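Local coordinates for protein hydrogenase maturation factor (Thermoanaerobacter tengcongensis, PDB 3VTI) that probably accepts a carbamoyl group from its partner HypF and dehydrates it with ATP to a nitrile during maturation of [NiFe]-hydrogenases, at residues F37-P41 with L42-G46; K110-K114 with G115-R119; L227-K230 with E231-S235. One frame throughout, in Å; residues are numbered along the deposited sequence.

Three local contacts illustrate how a chain turns between elements of regular structure in the AIR synthase-related fold. Interactions 1 and 2 both fall in the family's N-terminal range, with centres about 17 Å apart, and they meet directly: K40 NZ lies 2.8 Å from D118 O, a probable hydrogen bond, and L42 CD1 packs 3.7 Å from R119 CD. Interaction 3 belongs to the C-terminal range and touches neither; its nearest atoms are about 10 Å from interaction 1 and about 23 Å from interaction 2. All three stand apart from the magnesium site of D22, D60 and D199, and none of them supplies a magnesium ligand.

Interaction 1: F37-P41 with L42-G46; sequences FTVKP and LFFPG
K40 and L42 run side by side, pointing the same way, at a bend that links strand 30-37 to the short strand 43-44. The aliphatic part of K40 does the touching: CE lies 3.8 Å from L42 CD2, and CD, one carbon back, is 3.9 Å from that same methyl. The bend at chi2 (-47°) turns CD and CE alongside the leucine; the bend at chi4 (-57°) then turns NZ off the end of that chain, where D118 O accepts its hydrogen bond. L42 CD2 also rests 3.7 Å from V39 O. Equally close, beyond the cis peptide bond before P41, P41 O sits at the edge of the F44 ring, near its plane, 3.5 Å from CD1.

The rest is looser. V39 CG1 approaches F44 obliquely at 4.4 Å from CE1, and P41 CG stays 4.3 Å from F44 CB. V39 rests as well on helix 49-60 and P41 on helix 155-164. F43 points away from the bend, and its ring makes a cation-pi contact with K88.

Cutting K40 back to an alanine removes CD, CE and NZ, which would probably leave D118 O without its ammonium partner and uncover one side of L42 CD2. One lysine thus does two jobs, its methylenes lining L42 and its ammonium bonding the backbone of the 115-119 loop, while the F44 side relies largely on looser apolar contact.

Interaction 2: K110-K114 with G115-R119; sequences KVVEK and GSVDR
E113 and S116 close a type II beta turn whose third residue, G115, has a positive phi (96°) that suits glycine: a beta carbon there would run into K114 O. S116 N donates to E113 O at 3.1 Å with an N-H...O angle of 151°, the donor lying 37° out of the carbonyl plane and so not on a lone pair. The S116 side chain turns back to the same residue, its OG 3.8 Å from E113 CB.

Beside the turn the contact becomes apolar. V112, the last residue of strand 103-112, sets its CB 4.0 Å from S116 CB, while its CG2, held between its own backbone N and carbonyl carbon, reaches V117 CG1 at 3.5 Å, the two valines crossing at about a right angle.

Strand 66-78 lies between strands 103-112 and 120-130 in the sheet, so the loop passes the end of that middle strand, where the E78 carboxylate takes G115 N on OE2 and R119 N on OE1. Against the second subunit, V112 packs on T38 of that copy and S116 on its D118.

One backbone bond thus shuts the turn, V112 and V117 touch beside it, and the carboxylate of E78 binds amides of the loop.

Interaction 3: L227-K230 with E231-S235; sequences LPVK and ESVKS
V233, on the first turn of helix 231-240, meets the preceding loop with each of its side-chain atoms. Its CB stands 3.5 Å from K230 O and 4.0 Å from V229 CG2. From there the two branches part: chi1 of 177° sets CG1 opposite the backbone N, where it too comes within 4.0 Å of V229 CG2, whereas CG2, beside the backbone N, lies 4.3 Å from K230 CB. The two valines cross obliquely, and the methyl of V229 that serves V233, CG2, also comes within 3.9 Å of K234 N.

K230 occupies the N-cap position. Its carbonyl O receives K234 N at 2.9 Å, a nearly straight bond (164°) lying in the carbonyl plane, which starts the regular i to i+4 pattern of the helix. The lysine chain leads away from the contact after CB, which faces S232 OG at 3.9 Å.

The loop follows strand 219-223, and its residues L227 and P228 rest on I281 of strand 279-285 before V229 and K230 hand the chain to the helix. On helix 231-240 itself, S232 touches T171 and I173 in a neighbouring loop.

Interaction 1: F37-P41 with L42-G46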
ATOM      1  N   PHE C  37      -3.184  -1.876  -6.956  1.00 40.45           N
ATOM      2  CA  PHE C  37      -3.306  -3.323  -6.839  1.00 41.14           C
ATOM      3  C   PHE C  37      -2.768  -3.803  -5.496  1.00 43.07           C
ATOM      4  O   PHE C  37      -1.577  -3.669  -5.201  1.00 44.12           O
ATOM      5  CB  PHE C  37      -2.601  -3.992  -8.015  1.00 40.64           C
ATOM      6  CG  PHE C  37      -3.231  -3.664  -9.339  1.00 39.89           C
ATOM      7  CD1 PHE C  37      -4.193  -4.507  -9.891  1.00 39.00           C
ATOM      8  CD2 PHE C  37      -2.897  -2.488 -10.012  1.00 39.39           C
ATOM      9  CE1 PHE C  37      -4.801  -4.203 -11.089  1.00 37.82           C
ATOM     10  CE2 PHE C  37      -3.502  -2.175 -11.213  1.00 39.37           C
ATOM     11  CZ  PHE C  37      -4.458  -3.036 -11.758  1.00 38.42           C
ATOM     12  N   THR C  38      -3.666  -4.345  -4.683  1.00 43.90           N
ATOM     13  CA  THR C  38      -3.389  -4.601  -3.274  1.00 46.06           C
ATOM     14  C   THR C  38      -3.704  -6.053  -2.897  1.00 46.95           C
ATOM     15  O   THR C  38      -3.867  -6.380  -1.728  1.00 48.66           O
ATOM     16  CB  THR C  38      -4.212  -3.646  -2.383  1.00 46.61           C
ATOM     17  OG1 THR C  38      -5.600  -3.794  -2.695  1.00 46.83           O
ATOM     18  CG2 THR C  38      -3.817  -2.199  -2.623  1.00 46.36           C
ATOM     19  N   VAL C  39      -3.770  -6.914  -3.905  1.00 46.53           N
ATOM     20  CA  VAL C  39      -4.134  -8.318  -3.747  1.00 47.02           C
ATOM     21  C   VAL C  39      -3.185  -9.079  -2.798  1.00 48.88           C
ATOM     22  O   VAL C  39      -1.968  -8.947  -2.890  1.00 48.96           O
ATOM     23  CB  VAL C  39      -4.180  -9.012  -5.137  1.00 45.75           C
ATOM     24  CG1 VAL C  39      -2.777  -9.106  -5.748  1.00 46.05           C
ATOM     25  CG2 VAL C  39      -4.819 -10.388  -5.051  1.00 46.41           C
ATOM     26  N   LYS C  40      -3.772  -9.847  -1.879  1.00 50.30           N
ATOM     27  CA  LYS C  40      -3.051 -10.855  -1.099  1.00 52.29           C
ATOM     28  C   LYS C  40      -3.759 -12.203  -1.290  1.00 52.88           C
ATOM     29  O   LYS C  40      -4.988 -12.283  -1.156  1.00 53.16           O
ATOM     30  CB  LYS C  40      -2.983 -10.492   0.392  1.00 53.95           C
ATOM     31  CG  LYS C  40      -2.039  -9.334   0.754  1.00 54.44           C
ATOM     32  CD  LYS C  40      -0.665  -9.471   0.097  1.00 53.78           C
ATOM     33  CE  LYS C  40       0.305  -8.414   0.573  1.00 54.17           C
ATOM     34  NZ  LYS C  40      -0.175  -7.033   0.363  1.00 53.23           N
ATOM     35  N   PRO C  41      -2.997 -13.267  -1.608  1.00 53.31           N
ATOM     36  CA  PRO C  41      -1.538 -13.315  -1.695  1.00 53.62           C
ATOM     37  C   PRO C  41      -0.996 -12.742  -3.010  1.00 51.40           C
ATOM     38  O   PRO C  41      -1.727 -12.642  -3.991  1.00 49.89           O
ATOM     39  CB  PRO C  41      -1.242 -14.813  -1.601  1.00 55.28           C
ATOM     40  CG  PRO C  41      -2.436 -15.468  -2.221  1.00 55.07           C
ATOM     41  CD  PRO C  41      -3.615 -14.526  -2.066  1.00 53.55           C
ATOM     42  N   LEU C  42       0.279 -12.377  -3.020  1.00 51.27           N
ATOM     43  CA  LEU C  42       0.900 -11.748  -4.183  1.00 49.55           C
ATOM     44  C   LEU C  42       1.070 -12.730  -5.334  1.00 49.19           C
ATOM     45  O   LEU C  42       1.108 -12.328  -6.496  1.00 47.70           O
ATOM     46  CB  LEU C  42       2.262 -11.168  -3.802  1.00 50.45           C
ATOM     47  CG  LEU C  42       2.311 -10.227  -2.598  1.00 50.72           C
ATOM     48  CD1 LEU C  42       3.731 -10.108  -2.081  1.00 51.85           C
ATOM     49  CD2 LEU C  42       1.714  -8.860  -2.925  1.00 48.12           C
ATOM     50  N   PHE C  43       1.196 -14.007  -4.982  1.00 50.42           N
ATOM     51  CA  PHE C  43       1.323 -15.102  -5.934  1.00 50.54           C
ATOM     52  C   PHE C  43       0.194 -16.095  -5.689  1.00 50.88           C
ATOM     53  O   PHE C  43       0.060 -16.654  -4.594  1.00 52.23           O
ATOM     54  CB  PHE C  43       2.684 -15.796  -5.786  1.00 52.38           C
ATOM     55  CG  PHE C  43       3.851 -14.855  -5.857  1.00 52.53           C
ATOM     56  CD1 PHE C  43       4.379 -14.294  -4.697  1.00 53.47           C
ATOM     57  CD2 PHE C  43       4.415 -14.516  -7.084  1.00 51.42           C
ATOM     58  CE1 PHE C  43       5.450 -13.410  -4.758  1.00 53.62           C
ATOM     59  CE2 PHE C  43       5.485 -13.633  -7.155  1.00 51.23           C
ATOM     60  CZ  PHE C  43       6.004 -13.081  -5.990  1.00 52.43           C
ATOM     61  N   PHE C  44      -0.621 -16.300  -6.715  1.00 49.62           N
ATOM     62  CA  PHE C  44      -1.811 -17.123  -6.605  1.00 50.00           C
ATOM     63  C   PHE C  44      -1.940 -17.981  -7.857  1.00 50.19           C
ATOM     64  O   PHE C  44      -1.372 -17.647  -8.895  1.00 49.49           O
ATOM     65  CB  PHE C  44      -3.042 -16.221  -6.441  1.00 48.66           C
ATOM     66  CG  PHE C  44      -3.118 -15.110  -7.453  1.00 46.24           C
ATOM     67  CD1 PHE C  44      -2.539 -13.877  -7.189  1.00 45.66           C
ATOM     68  CD2 PHE C  44      -3.755 -15.302  -8.674  1.00 45.04           C
ATOM     69  CE1 PHE C  44      -2.589 -12.848  -8.125  1.00 44.17           C
ATOM     70  CE2 PHE C  44      -3.818 -14.276  -9.612  1.00 44.25           C
ATOM     71  CZ  PHE C  44      -3.232 -13.049  -9.336  1.00 43.74           C
ATOM     72  N   PRO C  45      -2.692 -19.089  -7.774  1.00 51.41           N
ATOM     73  CA  PRO C  45      -2.861 -19.902  -8.975  1.00 51.71           C
ATOM     74  C   PRO C  45      -3.292 -19.062 -10.185  1.00 50.18           C
ATOM     75  O   PRO C  45      -4.260 -18.297 -10.106  1.00 48.90           O
ATOM     76  CB  PRO C  45      -3.959 -20.881  -8.567  1.00 52.50           C
ATOM     77  CG  PRO C  45      -3.740 -21.068  -7.101  1.00 53.80           C
ATOM     78  CD  PRO C  45      -3.371 -19.690  -6.610  1.00 52.87           C
ATOM     79  N   GLY C  46      -2.542 -19.183 -11.277  1.00 50.18           N
ATOM     80  CA  GLY C  46      -2.885 -18.519 -12.524  1.00 48.95           C
ATOM     81  C   GLY C  46      -2.320 -17.119 -12.696  1.00 47.97           C
ATOM     82  O   GLY C  46      -2.528 -16.492 -13.742  1.00 47.17           O
TER

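Interaction 2: K110-K114 with G115-R119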
ATOM      1  N   LYS C 110       9.203   3.553  -4.282  1.00 55.57           N
ATOM      2  CA  LYS C 110       9.342   4.078  -2.934  1.00 56.88           C
ATOM      3  C   LYS C 110       9.489   2.905  -1.994  1.00 57.80           C
ATOM      4  O   LYS C 110       8.764   1.910  -2.111  1.00 56.88           O
ATOM      5  CB  LYS C 110       8.117   4.899  -2.517  1.00 56.24           C
ATOM      6  CG  LYS C 110       7.963   6.245  -3.209  1.00 56.35           C
ATOM      7  CD  LYS C 110       8.977   7.270  -2.710  1.00 58.85           C
ATOM      8  CE  LYS C 110       8.653   8.686  -3.202  1.00 59.11           C
ATOM      9  NZ  LYS C 110       8.736   8.840  -4.689  1.00 57.38           N
ATOM     10  N   VAL C 111      10.435   3.035  -1.069  1.00 59.94           N
ATOM     11  CA  VAL C 111      10.654   2.058  -0.018  1.00 61.28           C
ATOM     12  C   VAL C 111      10.215   2.679   1.306  1.00 62.75           C
ATOM     13  O   VAL C 111      10.671   3.760   1.670  1.00 64.10           O
ATOM     14  CB  VAL C 111      12.142   1.637   0.050  1.00 63.24           C
ATOM     15  CG1 VAL C 111      12.368   0.594   1.132  1.00 64.76           C
ATOM     16  CG2 VAL C 111      12.614   1.111  -1.302  1.00 62.14           C
ATOM     17  N   VAL C 112       9.325   2.000   2.021  1.00 62.94           N
ATOM     18  CA  VAL C 112       8.818   2.486   3.313  1.00 64.45           C
ATOM     19  C   VAL C 112       9.268   1.584   4.459  1.00 66.72           C
ATOM     20  O   VAL C 112       9.601   0.424   4.221  1.00 66.66           O
ATOM     21  CB  VAL C 112       7.276   2.607   3.297  1.00 62.96           C
ATOM     22  CG1 VAL C 112       6.848   3.772   2.416  1.00 61.24           C
ATOM     23  CG2 VAL C 112       6.639   1.313   2.798  1.00 61.11           C
ATOM     24  N   GLU C 113       9.273   2.118   5.688  1.00 69.26           N
ATOM     25  CA  GLU C 113       9.679   1.373   6.903  1.00 71.86           C
ATOM     26  C   GLU C 113       8.972   0.033   6.999  1.00 71.03           C
ATOM     27  O   GLU C 113       7.848  -0.119   6.517  1.00 69.05           O
ATOM     28  CB  GLU C 113       9.338   2.141   8.184  1.00 74.25           C
ATOM     29  CG  GLU C 113       9.610   3.628   8.172  1.00 76.41           C
ATOM     30  CD  GLU C 113      11.057   3.959   8.433  1.00 80.84           C
ATOM     31  OE1 GLU C 113      11.591   3.558   9.497  1.00 83.78           O
ATOM     32  OE2 GLU C 113      11.656   4.637   7.570  1.00 81.63           O
ATOM     33  N   LYS C 114       9.629  -0.928   7.640  1.00 72.95           N
ATOM     34  CA  LYS C 114       9.039  -2.235   7.892  1.00 72.88           C
ATOM     35  C   LYS C 114       7.748  -2.043   8.686  1.00 72.73           C
ATOM     36  O   LYS C 114       7.756  -1.404   9.744  1.00 75.09           O
ATOM     37  CB  LYS C 114      10.025  -3.114   8.668  1.00 75.84           C
ATOM     38  CG  LYS C 114       9.807  -4.623   8.528  1.00 76.98           C
ATOM     39  CD  LYS C 114      10.606  -5.382   9.594  1.00 82.95           C
ATOM     40  CE  LYS C 114      10.898  -6.828   9.187  1.00 84.40           C
ATOM     41  NZ  LYS C 114      12.008  -6.934   8.188  1.00 83.93           N
ATOM     42  N   GLY C 115       6.643  -2.564   8.159  1.00 70.19           N
ATOM     43  CA  GLY C 115       5.337  -2.462   8.822  1.00 69.77           C
ATOM     44  C   GLY C 115       4.442  -1.324   8.357  1.00 67.64           C
ATOM     45  O   GLY C 115       3.336  -1.155   8.868  1.00 67.80           O
ATOM     46  N   SER C 116       4.916  -0.542   7.391  1.00 65.78           N
ATOM     47  CA  SER C 116       4.157   0.590   6.868  1.00 63.71           C
ATOM     48  C   SER C 116       3.377   0.196   5.620  1.00 60.59           C
ATOM     49  O   SER C 116       2.528   0.951   5.148  1.00 58.93           O
ATOM     50  CB  SER C 116       5.075   1.782   6.586  1.00 64.10           C
ATOM     51  OG  SER C 116       5.541   2.352   7.800  1.00 66.19           O
ATOM     52  N   VAL C 117       3.648  -1.010   5.138  1.00 59.70           N
ATOM     53  CA  VAL C 117       2.870  -1.606   4.071  1.00 57.33           C
ATOM     54  C   VAL C 117       3.076  -3.110   4.074  1.00 57.77           C
ATOM     55  O   VAL C 117       4.194  -3.568   4.248  1.00 59.10           O
ATOM     56  CB  VAL C 117       3.227  -0.976   2.707  1.00 55.55           C
ATOM     57  CG1 VAL C 117       4.558  -1.472   2.176  1.00 55.19           C
ATOM     58  CG2 VAL C 117       2.135  -1.205   1.733  1.00 53.19           C
ATOM     59  N   ASP C 118       2.000  -3.875   3.913  1.00 56.93           N
ATOM     60  CA  ASP C 118       2.099  -5.333   3.827  1.00 57.33           C
ATOM     61  C   ASP C 118       2.793  -5.729   2.516  1.00 55.75           C
ATOM     62  O   ASP C 118       2.150  -5.909   1.481  1.00 53.92           O
ATOM     63  CB  ASP C 118       0.715  -5.995   3.954  1.00 57.14           C
ATOM     64  CG  ASP C 118       0.790  -7.513   4.219  1.00 59.11           C
ATOM     65  OD1 ASP C 118       1.877  -8.032   4.544  1.00 60.50           O
ATOM     66  OD2 ASP C 118      -0.262  -8.191   4.109  1.00 59.49           O
ATOM     67  N   ARG C 119       4.118  -5.827   2.584  1.00 56.71           N
ATOM     68  CA  ARG C 119       4.960  -6.370   1.517  1.00 56.11           C
ATOM     69  C   ARG C 119       5.137  -5.455   0.306  1.00 54.47           C
ATOM     70  O   ARG C 119       6.220  -4.901   0.123  1.00 54.76           O
ATOM     71  CB  ARG C 119       4.492  -7.761   1.081  1.00 55.96           C
ATOM     72  CG  ARG C 119       4.504  -8.845   2.158  1.00 58.31           C
ATOM     73  CD  ARG C 119       3.764 -10.026   1.583  1.00 60.19           C
ATOM     74  NE  ARG C 119       3.522 -11.106   2.523  1.00 63.52           N
ATOM     75  CZ  ARG C 119       2.321 -11.546   2.897  1.00 64.27           C
ATOM     76  NH1 ARG C 119       1.214 -10.994   2.429  1.00 61.23           N
ATOM     77  NH2 ARG C 119       2.236 -12.553   3.765  1.00 67.83           N
TER

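Interaction 3: L227-K230 with E231-S235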
ATOM      1  N   LEU C 227     -25.388 -18.272 -18.657  1.00 52.86           N
ATOM      2  CA  LEU C 227     -24.198 -17.751 -17.973  1.00 50.36           C
ATOM      3  C   LEU C 227     -23.068 -18.778 -17.922  1.00 49.68           C
ATOM      4  O   LEU C 227     -23.254 -19.882 -17.403  1.00 50.78           O
ATOM      5  CB  LEU C 227     -24.541 -17.252 -16.566  1.00 50.26           C
ATOM      6  CG  LEU C 227     -25.561 -16.109 -16.448  1.00 50.53           C
ATOM      7  CD1 LEU C 227     -26.038 -15.908 -15.004  1.00 50.03           C
ATOM      8  CD2 LEU C 227     -25.014 -14.809 -17.028  1.00 49.33           C
ATOM      9  N   PRO C 228     -21.898 -18.425 -18.489  1.00 47.97           N
ATOM     10  CA  PRO C 228     -20.755 -19.336 -18.506  1.00 47.79           C
ATOM     11  C   PRO C 228     -20.001 -19.343 -17.181  1.00 47.06           C
ATOM     12  O   PRO C 228     -19.677 -18.285 -16.628  1.00 45.87           O
ATOM     13  CB  PRO C 228     -19.870 -18.782 -19.633  1.00 46.74           C
ATOM     14  CG  PRO C 228     -20.195 -17.349 -19.698  1.00 45.78           C
ATOM     15  CD  PRO C 228     -21.627 -17.186 -19.239  1.00 46.68           C
ATOM     16  N   VAL C 229     -19.719 -20.539 -16.684  1.00 47.86           N
ATOM     17  CA  VAL C 229     -19.067 -20.685 -15.394  1.00 47.71           C
ATOM     18  C   VAL C 229     -18.443 -22.070 -15.300  1.00 49.20           C
ATOM     19  O   VAL C 229     -19.126 -23.080 -15.560  1.00 50.90           O
ATOM     20  CB  VAL C 229     -20.076 -20.427 -14.213  1.00 48.36           C
ATOM     21  CG1 VAL C 229     -21.335 -21.295 -14.348  1.00 49.36           C
ATOM     22  CG2 VAL C 229     -19.402 -20.608 -12.859  1.00 47.77           C
ATOM     23  N   LYS C 230     -17.155 -22.116 -14.953  1.00 48.33           N
ATOM     24  CA  LYS C 230     -16.457 -23.386 -14.769  1.00 49.60           C
ATOM     25  C   LYS C 230     -17.095 -24.136 -13.620  1.00 51.15           C
ATOM     26  O   LYS C 230     -17.458 -23.538 -12.609  1.00 51.15           O
ATOM     27  CB  LYS C 230     -14.965 -23.174 -14.503  1.00 49.00           C
ATOM     28  CG  LYS C 230     -14.198 -22.561 -15.674  1.00 48.29           C
ATOM     29  CD  LYS C 230     -12.708 -22.458 -15.390  1.00 48.27           C
ATOM     30  CE  LYS C 230     -12.052 -21.391 -16.271  1.00 47.81           C
ATOM     31  NZ  LYS C 230     -11.917 -21.777 -17.700  1.00 48.99           N
ATOM     32  N   GLU C 231     -17.252 -25.444 -13.793  1.00 53.09           N
ATOM     33  CA  GLU C 231     -17.835 -26.313 -12.779  1.00 55.12           C
ATOM     34  C   GLU C 231     -17.162 -26.154 -11.420  1.00 54.96           C
ATOM     35  O   GLU C 231     -17.828 -26.208 -10.383  1.00 56.20           O
ATOM     36  CB  GLU C 231     -17.784 -27.780 -13.225  1.00 57.29           C
ATOM     37  CG  GLU C 231     -18.712 -28.107 -14.390  1.00 59.47           C
ATOM     38  CD  GLU C 231     -20.181 -28.065 -14.014  1.00 61.43           C
ATOM     39  OE1 GLU C 231     -20.539 -28.604 -12.944  1.00 63.19           O
ATOM     40  OE2 GLU C 231     -20.977 -27.496 -14.793  1.00 61.81           O
ATOM     41  N   SER C 232     -15.848 -25.954 -11.426  1.00 53.92           N
ATOM     42  CA  SER C 232     -15.105 -25.759 -10.188  1.00 53.93           C
ATOM     43  C   SER C 232     -15.595 -24.515  -9.440  1.00 52.58           C
ATOM     44  O   SER C 232     -15.758 -24.544  -8.218  1.00 53.46           O
ATOM     45  CB  SER C 232     -13.607 -25.675 -10.470  1.00 53.05           C
ATOM     46  OG  SER C 232     -13.316 -24.593 -11.324  1.00 51.09           O
ATOM     47  N   VAL C 233     -15.852 -23.444 -10.183  1.00 50.28           N
ATOM     48  CA  VAL C 233     -16.367 -22.217  -9.590  1.00 49.37           C
ATOM     49  C   VAL C 233     -17.831 -22.393  -9.147  1.00 50.47           C
ATOM     50  O   VAL C 233     -18.222 -21.946  -8.062  1.00 50.48           O
ATOM     51  CB  VAL C 233     -16.214 -21.020 -10.556  1.00 47.52           C
ATOM     52  CG1 VAL C 233     -16.825 -19.755  -9.957  1.00 46.55           C
ATOM     53  CG2 VAL C 233     -14.743 -20.796 -10.898  1.00 46.38           C
ATOM     54  N   LYS C 234     -18.618 -23.064  -9.987  1.00 51.04           N
ATOM     55  CA  LYS C 234     -20.026 -23.329  -9.712  1.00 52.38           C
ATOM     56  C   LYS C 234     -20.233 -24.009  -8.349  1.00 54.00           C
ATOM     57  O   LYS C 234     -20.986 -23.507  -7.514  1.00 54.34           O
ATOM     58  CB  LYS C 234     -20.621 -24.181 -10.833  1.00 53.56           C
ATOM     59  CG  LYS C 234     -22.128 -24.397 -10.764  1.00 55.78           C
ATOM     60  CD  LYS C 234     -22.554 -25.415 -11.816  1.00 59.40           C
ATOM     61  CE  LYS C 234     -24.060 -25.668 -11.800  1.00 62.57           C
ATOM     62  NZ  LYS C 234     -24.825 -24.504 -12.342  1.00 62.07           N
ATOM     63  N   SER C 235     -19.554 -25.132  -8.124  1.00 54.77           N
ATOM     64  CA  SER C 235     -19.736 -25.882  -6.880  1.00 56.76           C
ATOM     65  C   SER C 235     -19.012 -25.267  -5.669  1.00 56.33           C
ATOM     66  O   SER C 235     -19.448 -25.451  -4.535  1.00 57.79           O
ATOM     67  CB  SER C 235     -19.386 -27.366  -7.062  1.00 58.58           C
ATOM     68  OG  SER C 235     -18.009 -27.555  -7.278  1.00 57.70           O
TER